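PDB 2PY6: methyltransferase FkbM from Methylobacillus flagellatus KT, which probably transfers methyl groups to an acceptor that has not been established. Local coordinates for residues 17-22 against 190-195; 183-188 against 393-398; 250-255 against 282-287; 340-345 against 368-373. One frame throughout, in Å; residues are numbered along the deposited sequence.

Contact 1: 17-22 against 190-195; sequences LAMNDS and LYAVLN. With EDO (1,2-ethanediol), chain E.
Met19, a selenomethionine, Tyr191 and Asn195 carry most of this helix-to-helix packing, in which the first turn of helix 19-32 meets the middle of helix 184-199. CB of Met19 points toward the partner helix, 3.8 Å from CB of Tyr191. CG lies anti to the carbonyl carbon (chi1 -59°) and the chain bends at chi2, with SE near CB of Ala192. Beyond the two segments Met19 also touches Tyr204 and Glu207 of helix 203-208. Tyr191 offers a ring face to the backbone of the first turn. CA of Asn20 stands 3.9 Å from the ring centroid and only 7° off the normal, a CH-pi contact, while CB of Asn20 rests nearer the CE2 side of the same face. Phe23, one turn further on, meets this ring as well. A molecule of 1,2-ethanediol, probably from the crystallisation liquor, lies beside the pair; its O1 accepts a weak hydrogen bond from Met19 N, and its O2 approaches CD2 of Tyr191. The polar element is Asn195. Its ND2 donates to Met19 O in the carbonyl plane, on a lone pair, at 3.1 Å. A second donor, OG of Ser22, comes to Met19 O from above the carbonyl plane, also at 3.1 Å.

Contact 2: 183-188 against 393-398; sequences DDYSVQ and GLRHHT
Arg395, Ser186 and Asp183 form the tight part of this contact, where the start of helix 184-199 meets strand 392-396, an outermost strand of its sheet within this chain; the segments 184-188 and 393-396 cross at 54°, their axes 6.9 Å apart. Asp183 and Arg395 meet tip to tip in a salt bridge. NH1 and NH2 both converge on one oxygen, with NH2 3.0 Å from OD2 of Asp183; NH1 uses the syn lone pair of OD2, whereas NH2 comes from above the carboxylate plane. A bend at chi2 (-67°) puts CD of Arg395 near CE2 of Tyr185. CD2 of Tyr185 sits over the centre of one guanidinium face, 3.4 Å from CZ of Arg395, with the two planes 46° apart. Ser186 is gripped just as closely: its OG donates to OD1 of Asp183 at 2.6 Å and accepts from Leu394 N at 2.8 Å, and a weak bond comes from NH1 of Arg395. The contact is looser towards Leu394, whose CD2 comes no nearer than 4.1 Å to Ser186 O, and it thins out at the helix exterior, where Asp184 turns its solvent-exposed side chain away from the strand. Tyr185 continues outward, its OH bonded to Val208 O and its ring stacked on Tyr185 of the second subunit. Asp183 is the N-cap of the helix, its OD2 accepting from Ser186 N, so a single carboxylate joins a helix N-cap to a sheet-edge arginine.

Contact 3: 250-255 against 282-287; sequences GKFERV and SRITVH. With EDO (1,2-ethanediol), chain D.
Val255 and Ile284 pair in parallel register, and the bonds of that bridge form the first shell. Val255 N donates to Arg283 O at 2.9 Å, and Thr285 N returns the link to Val255 O at 3.0 Å, nearly along the C=O axis. On one face of the sheet Val255 and Ile284 lie side by side, and the Phe252 ring turns its edge to CG1 of Ile284, 4.1 Å from CE1. Leu244 and Ile245 of helix 239-248 pack against Phe252 in turn, so this side is apolar. Arg283, the most covered residue, runs CB and CG alongside Glu253 O (3.3 Å to CB), its chain extended from CG to NE; a water accepts weakly from its NH1 and donates to Gly250 O. Arg254 bends at chi2 (64°), its CD 3.2 Å from Arg283 O, and its guanidinium closes end-on around one hydroxyl: NH1 lies 2.9 Å and NH2 3.2 Å from OG1 of Thr285, which sits in the guanidinium plane. NH1 also bonds Arg283 O, on the opposite face of that carbonyl from Val255 N. Further out, Trp256 makes a cation-pi contact with Arg254, and ND1 of His287 donates to 1,2-ethanediol. The strands belong to a beta-alpha-beta crossover through helix 262-274, as in Rossmann-like methyltransferases. Held by two arginine nitrogens and sharing a 2.8 Å hydrogen bond with NE2 of His287, OG1 of Thr285 is satisfied from several sides and ties the three side chains together.

Contact 4: 340-345 against 368-373; sequences KMDIEG and SAYHRS
Asp342 and His371 meet where two neighbouring strands of the sheet run out into loops. CG of Asp342 lies anti to the backbone N (chi1 -177°); OD1 meets the imidazole at its edge, 2.8 Å from NE2 of His371. The hydrogen bond is weak, at 129°, and the two side chains cross at about a right angle with planes 41° apart. The His371 ring is sandwiched: Ile343 O stands 3.7 Å above the centre of one face, while CD1 of Tyr370 lies off-centre on the other. At the same ring edge, OG of Ser368 is 2.9 Å from NE2 of His371, in a hydrogen bond whose donor is not determined. In the backbone, Ser368 N donates to Met341 O at 2.8 Å, extending the parallel pairing of strands 338-341 and 364-368. Glu347 of the following helix also touches His371 and bonds Ile343 N, while an unidentified ligand, probably from the crystallisation liquor, lies close to Ile343. Such strand ends line the active-site cleft in Rossmann-like methyltransferases; here a carboxylate and a hydroxyl meet at one imidazole nitrogen, a polar cluster consistent with a binding pocket.

Contacts 1 and 2 share helix 184-199 and touch each other, CA of Leu190 lying 3.6 Å from CD2 of Leu394; both are largely buried. Contact 1 joins helix to helix through apolar packing and one side-chain amide hydrogen bond, whereas contact 2 joins the same helix to a sheet edge by a salt bridge and hydroxyl hydrogen bonds. Contacts 2, 3 and 4 all reach the seven-stranded sheet. Contacts 2 and 3 sit at its two outermost strands, 392-396 and 284-287, with centres 29 Å apart, and each uses an arginine to grip a single oxygen. Contact 4, at the ends of inner strands, trades arginine for a carboxylate-imidazole-hydroxyl cluster. Contacts 3 and 4 are both partly buried, contact 3 lying farthest from the chain's centre and contact 4 nearest.

Contact 1: 17-22 against 190-195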
loop_
_atom_site.group_PDB
_atom_site.type_symbol
_atom_site.label_atom_id
_atom_site.label_comp_id
_atom_site.label_asym_id
_atom_site.label_seq_id
_atom_site.Cartn_x
_atom_site.Cartn_y
_atom_site.Cartn_z
ATOM N N LEU A 17 -17.158 -24.225 -28.470
ATOM C CA LEU A 17 -18.445 -24.793 -28.760
ATOM C C LEU A 17 -18.345 -26.272 -29.142
ATOM O O LEU A 17 -19.395 -26.879 -29.408
ATOM C CB LEU A 17 -19.183 -23.966 -29.821
ATOM C CG LEU A 17 -19.739 -22.638 -29.298
ATOM C CD1 LEU A 17 -20.482 -21.944 -30.375
ATOM C CD2 LEU A 17 -20.663 -22.797 -28.097
ATOM N N ALA A 18 -17.115 -26.833 -29.113
ATOM C CA ALA A 18 -16.840 -28.240 -29.459
ATOM C C ALA A 18 -15.770 -28.856 -28.533
ATOM O O ALA A 18 -14.860 -29.561 -28.964
ATOM C CB ALA A 18 -16.384 -28.335 -30.914
HETATM N N MSE A 19 -15.876 -28.561 -27.251
HETATM C CA MSE A 19 -14.934 -29.079 -26.283
HETATM C C MSE A 19 -15.009 -30.562 -26.023
HETATM O O MSE A 19 -14.062 -31.141 -25.474
HETATM C CB MSE A 19 -15.000 -28.293 -24.992
HETATM C CG MSE A 19 -14.694 -26.826 -25.256
HETATM SE SE MSE A 19 -13.893 -26.157 -23.759
HETATM C CE MSE A 19 -14.074 -24.354 -23.798
ATOM N N ASN A 20 -16.135 -31.156 -26.398
ATOM C CA ASN A 20 -16.324 -32.605 -26.359
ATOM C C ASN A 20 -15.382 -33.232 -27.396
ATOM O O ASN A 20 -14.669 -34.201 -27.112
ATOM C CB ASN A 20 -17.810 -32.976 -26.605
ATOM C CG ASN A 20 -18.385 -32.406 -27.930
ATOM O OD1 ASN A 20 -18.088 -31.269 -28.352
ATOM N ND2 ASN A 20 -19.205 -33.208 -28.581
ATOM N N ASP A 21 -15.320 -32.623 -28.576
ATOM C CA ASP A 21 -14.439 -33.114 -29.609
ATOM C C ASP A 21 -12.973 -32.973 -29.239
ATOM O O ASP A 21 -12.200 -33.930 -29.391
ATOM C CB ASP A 21 -14.734 -32.420 -30.930
ATOM C CG ASP A 21 -16.080 -32.831 -31.508
ATOM O OD1 ASP A 21 -16.559 -33.936 -31.190
ATOM O OD2 ASP A 21 -16.634 -32.071 -32.314
ATOM N N SER A 22 -12.587 -31.792 -28.773
ATOM C CA SER A 22 -11.210 -31.558 -28.370
ATOM C C SER A 22 -10.802 -32.504 -27.210
ATOM O O SER A 22 -9.632 -32.937 -27.113
ATOM C CB SER A 22 -10.983 -30.061 -28.049
ATOM O OG SER A 22 -11.782 -29.631 -26.971
ATOM N N LEU A 190 -17.447 -29.155 -17.631
ATOM C CA LEU A 190 -16.790 -30.444 -17.431
ATOM C C LEU A 190 -15.677 -30.649 -18.433
ATOM O O LEU A 190 -14.549 -30.944 -18.070
ATOM C CB LEU A 190 -17.768 -31.622 -17.544
ATOM C CG LEU A 190 -17.133 -33.026 -17.425
ATOM C CD1 LEU A 190 -16.504 -33.201 -16.020
ATOM C CD2 LEU A 190 -18.090 -34.156 -17.723
ATOM N N TYR A 191 -16.018 -30.527 -19.723
ATOM C CA TYR A 191 -15.041 -30.731 -20.779
ATOM C C TYR A 191 -13.872 -29.752 -20.740
ATOM O O TYR A 191 -12.739 -30.150 -20.990
ATOM C CB TYR A 191 -15.694 -30.772 -22.145
ATOM C CG TYR A 191 -16.509 -32.039 -22.403
ATOM C CD1 TYR A 191 -15.941 -33.301 -22.295
ATOM C CD2 TYR A 191 -17.826 -31.963 -22.812
ATOM C CE1 TYR A 191 -16.677 -34.447 -22.540
ATOM C CE2 TYR A 191 -18.567 -33.096 -23.056
ATOM C CZ TYR A 191 -17.997 -34.334 -22.934
ATOM O OH TYR A 191 -18.747 -35.473 -23.196
ATOM N N ALA A 192 -14.127 -28.508 -20.328
ATOM C CA ALA A 192 -13.075 -27.486 -20.189
ATOM C C ALA A 192 -12.061 -27.895 -19.089
ATOM O O ALA A 192 -10.845 -27.827 -19.273
ATOM C CB ALA A 192 -13.712 -26.112 -19.904
ATOM N N VAL A 193 -12.562 -28.383 -17.958
ATOM C CA VAL A 193 -11.662 -28.829 -16.875
ATOM C C VAL A 193 -10.803 -30.041 -17.271
ATOM O O VAL A 193 -9.624 -30.102 -16.972
ATOM C CB VAL A 193 -12.478 -29.154 -15.615
ATOM C CG1 VAL A 193 -11.604 -29.871 -14.525
ATOM C CG2 VAL A 193 -13.126 -27.877 -15.089
ATOM N N LEU A 194 -11.427 -31.019 -17.912
ATOM C CA LEU A 194 -10.735 -32.207 -18.372
ATOM C C LEU A 194 -9.751 -31.841 -19.478
ATOM O O LEU A 194 -8.667 -32.399 -19.532
ATOM C CB LEU A 194 -11.728 -33.244 -18.856
ATOM C CG LEU A 194 -12.799 -33.712 -17.865
ATOM C CD1 LEU A 194 -13.715 -34.707 -18.571
ATOM C CD2 LEU A 194 -12.245 -34.326 -16.563
ATOM N N ASN A 195 -10.113 -30.913 -20.349
ATOM C CA ASN A 195 -9.183 -30.453 -21.375
ATOM C C ASN A 195 -7.989 -29.736 -20.750
ATOM O O ASN A 195 -6.873 -29.947 -21.201
ATOM C CB ASN A 195 -9.866 -29.610 -22.439
ATOM C CG ASN A 195 -10.775 -30.437 -23.329
ATOM O OD1 ASN A 195 -10.682 -31.643 -23.333
ATOM N ND2 ASN A 195 -11.680 -29.795 -24.034
HETATM C C1 EDO E . -18.408 -28.255 -25.129
HETATM O O1 EDO E . -18.542 -27.175 -26.066
HETATM C C2 EDO E . -19.727 -28.872 -24.705
HETATM O O2 EDO E . -19.777 -30.273 -25.062
#

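Contact 2: 183-188 against 393-398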
loop_
_atom_site.group_PDB
_atom_site.type_symbol
_atom_site.label_atom_id
_atom_site.label_comp_id
_atom_site.label_asym_id
_atom_site.label_seq_id
_atom_site.Cartn_x
_atom_site.Cartn_y
_atom_site.Cartn_z
ATOM N N ASP A 183 -27.554 -29.305 -17.548
ATOM C CA ASP A 183 -27.499 -28.119 -18.392
ATOM C C ASP A 183 -26.225 -28.108 -19.251
ATOM O O ASP A 183 -25.201 -28.709 -18.894
ATOM C CB ASP A 183 -27.621 -26.853 -17.507
ATOM C CG ASP A 183 -26.425 -26.654 -16.587
ATOM O OD1 ASP A 183 -26.175 -27.502 -15.685
ATOM O OD2 ASP A 183 -25.732 -25.639 -16.780
ATOM N N ASP A 184 -26.318 -27.461 -20.407
ATOM C CA ASP A 184 -25.225 -27.378 -21.345
ATOM C C ASP A 184 -23.985 -26.701 -20.798
ATOM O O ASP A 184 -22.869 -27.095 -21.127
ATOM C CB ASP A 184 -25.676 -26.661 -22.619
ATOM C CG ASP A 184 -26.786 -27.418 -23.380
ATOM O OD1 ASP A 184 -26.728 -28.655 -23.510
ATOM O OD2 ASP A 184 -27.699 -26.752 -23.914
ATOM N N TYR A 185 -24.143 -25.675 -19.980
ATOM C CA TYR A 185 -22.983 -24.970 -19.432
ATOM C C TYR A 185 -22.128 -25.847 -18.455
ATOM O O TYR A 185 -20.898 -25.737 -18.366
ATOM C CB TYR A 185 -23.462 -23.620 -18.821
ATOM C CG TYR A 185 -22.357 -22.708 -18.323
ATOM C CD1 TYR A 185 -21.127 -22.623 -18.982
ATOM C CD2 TYR A 185 -22.569 -21.866 -17.251
ATOM C CE1 TYR A 185 -20.118 -21.759 -18.541
ATOM C CE2 TYR A 185 -21.565 -21.001 -16.809
ATOM C CZ TYR A 185 -20.338 -20.957 -17.466
ATOM O OH TYR A 185 -19.356 -20.087 -17.048
ATOM N N SER A 186 -22.799 -26.735 -17.737
ATOM C CA SER A 186 -22.139 -27.707 -16.901
ATOM C C SER A 186 -21.335 -28.659 -17.759
ATOM O O SER A 186 -20.209 -29.025 -17.408
ATOM C CB SER A 186 -23.164 -28.502 -16.110
ATOM O OG SER A 186 -23.645 -27.734 -15.045
ATOM N N VAL A 187 -21.911 -29.084 -18.881
ATOM C CA VAL A 187 -21.206 -29.971 -19.808
ATOM C C VAL A 187 -19.989 -29.220 -20.359
ATOM O O VAL A 187 -18.868 -29.720 -20.348
ATOM C CB VAL A 187 -22.115 -30.466 -20.950
ATOM C CG1 VAL A 187 -21.307 -31.238 -21.969
ATOM C CG2 VAL A 187 -23.244 -31.329 -20.397
ATOM N N GLN A 188 -20.179 -28.001 -20.820
ATOM C CA GLN A 188 -19.025 -27.253 -21.321
ATOM C C GLN A 188 -17.945 -27.125 -20.222
ATOM O O GLN A 188 -16.735 -27.288 -20.471
ATOM C CB GLN A 188 -19.444 -25.890 -21.844
ATOM C CG GLN A 188 -18.380 -25.252 -22.795
ATOM C CD GLN A 188 -18.639 -23.778 -23.035
ATOM O OE1 GLN A 188 -19.184 -23.067 -22.163
ATOM N NE2 GLN A 188 -18.262 -23.304 -24.221
ATOM N N GLY A 393 -25.195 -30.257 -11.583
ATOM C CA GLY A 393 -24.548 -29.182 -12.357
ATOM C C GLY A 393 -23.093 -29.088 -11.946
ATOM O O GLY A 393 -22.667 -29.753 -10.982
ATOM N N LEU A 394 -22.329 -28.251 -12.665
ATOM C CA LEU A 394 -20.929 -28.065 -12.362
ATOM C C LEU A 394 -20.499 -26.681 -12.793
ATOM O O LEU A 394 -20.756 -26.289 -13.912
ATOM C CB LEU A 394 -20.107 -29.097 -13.132
ATOM C CG LEU A 394 -18.590 -29.152 -12.945
ATOM C CD1 LEU A 394 -18.244 -29.743 -11.563
ATOM C CD2 LEU A 394 -17.997 -30.032 -14.061
ATOM N N ARG A 395 -19.849 -25.944 -11.906
ATOM C CA ARG A 395 -19.272 -24.630 -12.262
ATOM C C ARG A 395 -17.827 -24.584 -11.774
ATOM O O ARG A 395 -17.488 -25.240 -10.802
ATOM C CB ARG A 395 -20.026 -23.446 -11.626
ATOM C CG ARG A 395 -21.450 -23.240 -12.101
ATOM C CD ARG A 395 -21.559 -22.817 -13.565
ATOM N NE ARG A 395 -22.964 -22.760 -13.986
ATOM C CZ ARG A 395 -23.657 -23.726 -14.590
ATOM N NH1 ARG A 395 -23.136 -24.898 -14.900
ATOM N NH2 ARG A 395 -24.914 -23.506 -14.901
ATOM N N HIS A 396 -17.004 -23.771 -12.442
ATOM C CA HIS A 396 -15.633 -23.566 -12.052
ATOM C C HIS A 396 -15.514 -22.119 -11.602
ATOM O O HIS A 396 -15.801 -21.233 -12.377
ATOM C CB HIS A 396 -14.675 -23.855 -13.194
ATOM C CG HIS A 396 -13.252 -23.679 -12.790
ATOM N ND1 HIS A 396 -12.578 -24.625 -12.051
ATOM C CD2 HIS A 396 -12.412 -22.628 -12.911
ATOM C CE1 HIS A 396 -11.365 -24.186 -11.778
ATOM N NE2 HIS A 396 -11.238 -22.975 -12.281
ATOM N N HIS A 397 -15.051 -21.880 -10.372
ATOM C CA HIS A 397 -15.090 -20.534 -9.782
ATOM C C HIS A 397 -13.793 -19.734 -9.474
ATOM O O HIS A 397 -13.842 -18.805 -8.659
ATOM C CB HIS A 397 -15.889 -20.572 -8.496
ATOM C CG HIS A 397 -17.308 -20.972 -8.654
ATOM N ND1 HIS A 397 -18.321 -20.057 -8.830
ATOM C CD2 HIS A 397 -17.903 -22.193 -8.616
ATOM C CE1 HIS A 397 -19.482 -20.697 -8.911
ATOM N NE2 HIS A 397 -19.258 -21.991 -8.763
ATOM N N THR A 398 -12.663 -20.077 -10.078
ATOM C CA THR A 398 -11.461 -19.254 -9.966
ATOM C C THR A 398 -10.809 -19.175 -11.351
ATOM O O THR A 398 -11.159 -19.942 -12.238
ATOM C CB THR A 398 -10.388 -19.815 -8.947
ATOM O OG1 THR A 398 -9.887 -21.085 -9.393
ATOM C CG2 THR A 398 -10.935 -19.940 -7.540
#

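Contact 3: 250-255 against 282-287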
loop_
_atom_site.group_PDB
_atom_site.type_symbol
_atom_site.label_atom_id
_atom_site.label_comp_id
_atom_site.label_asym_id
_atom_site.label_seq_id
_atom_site.Cartn_x
_atom_site.Cartn_y
_atom_site.Cartn_z
ATOM N N GLY A 250 -29.751 -11.887 5.698
ATOM C CA GLY A 250 -29.770 -12.139 7.134
ATOM C C GLY A 250 -30.912 -12.990 7.629
ATOM O O GLY A 250 -31.340 -12.831 8.735
ATOM N N LYS A 251 -31.408 -13.914 6.815
ATOM C CA LYS A 251 -32.551 -14.754 7.214
ATOM C C LYS A 251 -32.349 -16.233 6.919
ATOM O O LYS A 251 -32.404 -16.669 5.763
ATOM C CB LYS A 251 -33.831 -14.283 6.523
ATOM C CG LYS A 251 -34.273 -12.901 6.896
ATOM C CD LYS A 251 -35.433 -12.461 6.016
ATOM N N PHE A 252 -32.099 -16.993 7.974
ATOM C CA PHE A 252 -31.958 -18.456 7.882
ATOM C C PHE A 252 -32.396 -19.101 9.195
ATOM O O PHE A 252 -32.600 -18.418 10.180
ATOM C CB PHE A 252 -30.529 -18.872 7.484
ATOM C CG PHE A 252 -29.466 -18.301 8.365
ATOM C CD1 PHE A 252 -29.065 -18.983 9.512
ATOM C CD2 PHE A 252 -28.882 -17.078 8.062
ATOM C CE1 PHE A 252 -28.103 -18.462 10.343
ATOM C CE2 PHE A 252 -27.915 -16.544 8.886
ATOM C CZ PHE A 252 -27.530 -17.238 10.034
ATOM N N GLU A 253 -32.547 -20.421 9.192
ATOM C CA GLU A 253 -32.940 -21.145 10.384
ATOM C C GLU A 253 -31.772 -21.678 11.197
ATOM O O GLU A 253 -31.800 -21.641 12.419
ATOM C CB GLU A 253 -33.888 -22.305 10.034
ATOM C CG GLU A 253 -35.339 -21.864 9.801
ATOM C CD GLU A 253 -35.937 -21.196 11.029
ATOM O OE1 GLU A 253 -35.821 -21.766 12.141
ATOM O OE2 GLU A 253 -36.515 -20.099 10.875
ATOM N N ARG A 254 -30.753 -22.196 10.534
ATOM C CA ARG A 254 -29.672 -22.813 11.267
ATOM C C ARG A 254 -28.411 -22.914 10.451
ATOM O O ARG A 254 -28.465 -23.088 9.234
ATOM C CB ARG A 254 -30.117 -24.221 11.648
ATOM C CG ARG A 254 -29.385 -24.924 12.766
ATOM C CD ARG A 254 -29.500 -24.286 14.129
ATOM N NE ARG A 254 -28.885 -25.164 15.134
ATOM C CZ ARG A 254 -27.576 -25.348 15.306
ATOM N NH1 ARG A 254 -26.666 -24.686 14.574
ATOM N NH2 ARG A 254 -27.161 -26.191 16.231
ATOM N N VAL A 255 -27.266 -22.767 11.116
ATOM C CA VAL A 255 -25.992 -23.052 10.476
ATOM C C VAL A 255 -25.124 -23.888 11.403
ATOM O O VAL A 255 -24.864 -23.495 12.517
ATOM C CB VAL A 255 -25.240 -21.780 10.022
ATOM C CG1 VAL A 255 -23.878 -22.154 9.454
ATOM C CG2 VAL A 255 -26.070 -21.017 8.977
ATOM N N SER A 282 -27.788 -16.908 17.498
ATOM C CA SER A 282 -28.110 -18.102 18.284
ATOM C C SER A 282 -28.342 -19.322 17.421
ATOM O O SER A 282 -28.356 -20.431 17.927
ATOM C CB SER A 282 -29.354 -17.853 19.152
ATOM O OG SER A 282 -30.495 -17.470 18.372
ATOM N N ARG A 283 -28.510 -19.116 16.122
ATOM C CA ARG A 283 -28.770 -20.194 15.176
ATOM C C ARG A 283 -27.503 -20.798 14.582
ATOM O O ARG A 283 -27.583 -21.752 13.825
ATOM C CB ARG A 283 -29.656 -19.685 14.045
ATOM C CG ARG A 283 -30.986 -19.174 14.502
ATOM C CD ARG A 283 -31.639 -18.336 13.430
ATOM N NE ARG A 283 -32.871 -17.719 13.916
ATOM C CZ ARG A 283 -33.551 -16.754 13.294
ATOM N NH1 ARG A 283 -33.137 -16.231 12.135
ATOM N NH2 ARG A 283 -34.661 -16.290 13.859
ATOM N N ILE A 284 -26.344 -20.261 14.954
ATOM C CA ILE A 284 -25.083 -20.712 14.418
ATOM C C ILE A 284 -24.298 -21.426 15.481
ATOM O O ILE A 284 -24.125 -20.881 16.562
ATOM C CB ILE A 284 -24.171 -19.490 13.964
ATOM C CG1 ILE A 284 -24.832 -18.651 12.868
ATOM C CG2 ILE A 284 -22.859 -19.968 13.445
ATOM C CD1 ILE A 284 -24.392 -17.183 12.893
ATOM N N THR A 285 -23.806 -22.629 15.174
ATOM C CA THR A 285 -22.872 -23.331 16.066
ATOM C C THR A 285 -21.614 -23.755 15.318
ATOM O O THR A 285 -21.623 -24.026 14.108
ATOM C CB THR A 285 -23.466 -24.569 16.739
ATOM O OG1 THR A 285 -24.055 -25.398 15.743
ATOM C CG2 THR A 285 -24.498 -24.178 17.802
ATOM N N VAL A 286 -20.528 -23.824 16.060
ATOM C CA VAL A 286 -19.232 -24.236 15.535
ATOM C C VAL A 286 -18.850 -25.585 16.153
ATOM O O VAL A 286 -18.992 -25.790 17.355
ATOM C CB VAL A 286 -18.156 -23.193 15.838
ATOM C CG1 VAL A 286 -16.771 -23.670 15.275
ATOM C CG2 VAL A 286 -18.574 -21.809 15.274
ATOM N N HIS A 287 -18.397 -26.506 15.299
ATOM C CA HIS A 287 -18.040 -27.856 15.709
ATOM C C HIS A 287 -16.621 -28.081 15.295
ATOM O O HIS A 287 -16.370 -28.217 14.113
ATOM C CB HIS A 287 -18.998 -28.857 15.051
ATOM C CG HIS A 287 -20.437 -28.486 15.257
ATOM N ND1 HIS A 287 -21.185 -28.974 16.296
ATOM C CD2 HIS A 287 -21.240 -27.621 14.590
ATOM C CE1 HIS A 287 -22.390 -28.439 16.255
ATOM N NE2 HIS A 287 -22.455 -27.621 15.223
HETATM C C1 EDO D . -17.553 -31.346 17.632
HETATM O O1 EDO D . -16.607 -32.250 18.203
HETATM C C2 EDO D . -18.548 -30.997 18.739
HETATM O O2 EDO D . -19.633 -30.192 18.267
HETATM O O HOH W 1 -32.735 -13.140 10.879
#

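Contact 4: 340-345 against 368-373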
loop_
_atom_site.group_PDB
_atom_site.type_symbol
_atom_site.label_atom_id
_atom_site.label_comp_id
_atom_site.label_asym_id
_atom_site.label_seq_id
_atom_site.Cartn_x
_atom_site.Cartn_y
_atom_site.Cartn_z
ATOM N N LYS A 340 -22.807 -27.560 2.061
ATOM C CA LYS A 340 -21.652 -27.016 1.375
ATOM C C LYS A 340 -20.490 -27.848 1.892
ATOM O O LYS A 340 -20.422 -28.108 3.114
ATOM C CB LYS A 340 -21.459 -25.538 1.712
ATOM C CG LYS A 340 -20.040 -24.956 1.290
ATOM C CD LYS A 340 -19.033 -25.127 2.436
ATOM C CE LYS A 340 -17.731 -24.597 2.178
ATOM N NZ LYS A 340 -17.126 -24.261 3.464
HETATM N N MSE A 341 -19.597 -28.271 0.999
HETATM C CA MSE A 341 -18.467 -29.106 1.378
HETATM C C MSE A 341 -17.201 -28.729 0.621
HETATM O O MSE A 341 -17.165 -28.760 -0.630
HETATM C CB MSE A 341 -18.771 -30.576 1.130
HETATM C CG MSE A 341 -17.738 -31.527 1.736
HETATM SE SE MSE A 341 -18.069 -33.380 1.466
HETATM C CE MSE A 341 -19.419 -33.589 2.646
ATOM N N ASP A 342 -16.170 -28.376 1.394
ATOM C CA ASP A 342 -14.841 -28.132 0.879
ATOM C C ASP A 342 -13.862 -28.477 2.000
ATOM O O ASP A 342 -13.550 -27.619 2.822
ATOM C CB ASP A 342 -14.651 -26.683 0.480
ATOM C CG ASP A 342 -13.280 -26.414 -0.132
ATOM O OD1 ASP A 342 -12.516 -27.356 -0.465
ATOM O OD2 ASP A 342 -12.969 -25.232 -0.270
ATOM N N ILE A 343 -13.363 -29.715 2.003
ATOM C CA ILE A 343 -12.475 -30.186 3.086
ATOM C C ILE A 343 -11.144 -30.737 2.622
ATOM O O ILE A 343 -10.985 -31.099 1.463
ATOM C CB ILE A 343 -13.243 -31.205 4.008
ATOM C CG1 ILE A 343 -13.653 -32.473 3.259
ATOM C CG2 ILE A 343 -14.510 -30.514 4.551
ATOM C CD1 ILE A 343 -14.107 -33.635 4.157
ATOM N N GLU A 344 -10.165 -30.763 3.525
ATOM C CA GLU A 344 -8.827 -31.325 3.179
ATOM C C GLU A 344 -8.836 -32.879 3.090
ATOM O O GLU A 344 -8.157 -33.487 2.238
ATOM C CB GLU A 344 -7.736 -30.843 4.167
ATOM N N GLY A 345 -9.651 -33.494 3.942
ATOM C CA GLY A 345 -9.785 -34.941 4.024
ATOM C C GLY A 345 -10.669 -35.506 2.930
ATOM O O GLY A 345 -11.033 -34.803 2.010
ATOM N N SER A 368 -17.169 -29.355 -3.370
ATOM C CA SER A 368 -15.962 -28.940 -4.088
ATOM C C SER A 368 -15.407 -30.194 -4.758
ATOM O O SER A 368 -15.370 -31.264 -4.144
ATOM C CB SER A 368 -14.957 -28.282 -3.165
ATOM O OG SER A 368 -14.427 -29.231 -2.314
ATOM N N ALA A 369 -15.043 -30.081 -6.031
ATOM C CA ALA A 369 -14.722 -31.255 -6.853
ATOM C C ALA A 369 -13.342 -31.300 -7.445
ATOM O O ALA A 369 -13.104 -32.104 -8.328
ATOM C CB ALA A 369 -15.731 -31.307 -7.985
ATOM N N TYR A 370 -12.433 -30.480 -6.940
ATOM C CA TYR A 370 -11.099 -30.336 -7.508
ATOM C C TYR A 370 -9.952 -30.939 -6.707
ATOM O O TYR A 370 -8.808 -30.715 -7.078
ATOM C CB TYR A 370 -10.811 -28.842 -7.689
ATOM C CG TYR A 370 -10.584 -28.105 -6.373
ATOM C CD1 TYR A 370 -11.643 -27.620 -5.638
ATOM C CD2 TYR A 370 -9.288 -27.938 -5.858
ATOM C CE1 TYR A 370 -11.429 -26.944 -4.421
ATOM C CE2 TYR A 370 -9.070 -27.300 -4.652
ATOM C CZ TYR A 370 -10.136 -26.792 -3.940
ATOM O OH TYR A 370 -9.897 -26.141 -2.742
ATOM N N HIS A 371 -10.226 -31.676 -5.624
ATOM C CA HIS A 371 -9.147 -32.182 -4.737
ATOM C C HIS A 371 -8.428 -33.418 -5.261
ATOM O O HIS A 371 -7.235 -33.601 -4.999
ATOM C CB HIS A 371 -9.666 -32.421 -3.295
ATOM C CG HIS A 371 -10.260 -31.191 -2.666
ATOM N ND1 HIS A 371 -9.492 -30.214 -2.073
ATOM C CD2 HIS A 371 -11.536 -30.744 -2.613
ATOM C CE1 HIS A 371 -10.274 -29.236 -1.654
ATOM N NE2 HIS A 371 -11.520 -29.531 -1.971
ATOM N N ARG A 372 -9.139 -34.256 -6.004
ATOM C CA ARG A 372 -8.557 -35.456 -6.580
ATOM C C ARG A 372 -9.007 -35.577 -8.011
ATOM O O ARG A 372 -10.100 -35.096 -8.365
ATOM C CB ARG A 372 -8.987 -36.697 -5.788
ATOM C CG ARG A 372 -8.595 -36.702 -4.292
ATOM C CD ARG A 372 -9.272 -37.856 -3.581
ATOM N N SER A 373 -8.166 -36.202 -8.839
ATOM C CA SER A 373 -8.467 -36.403 -10.258
ATOM C C SER A 373 -9.749 -37.243 -10.464
ATOM O O SER A 373 -10.413 -37.162 -11.492
ATOM C CB SER A 373 -7.276 -37.074 -10.975
ATOM O OG SER A 373 -7.134 -38.435 -10.627
#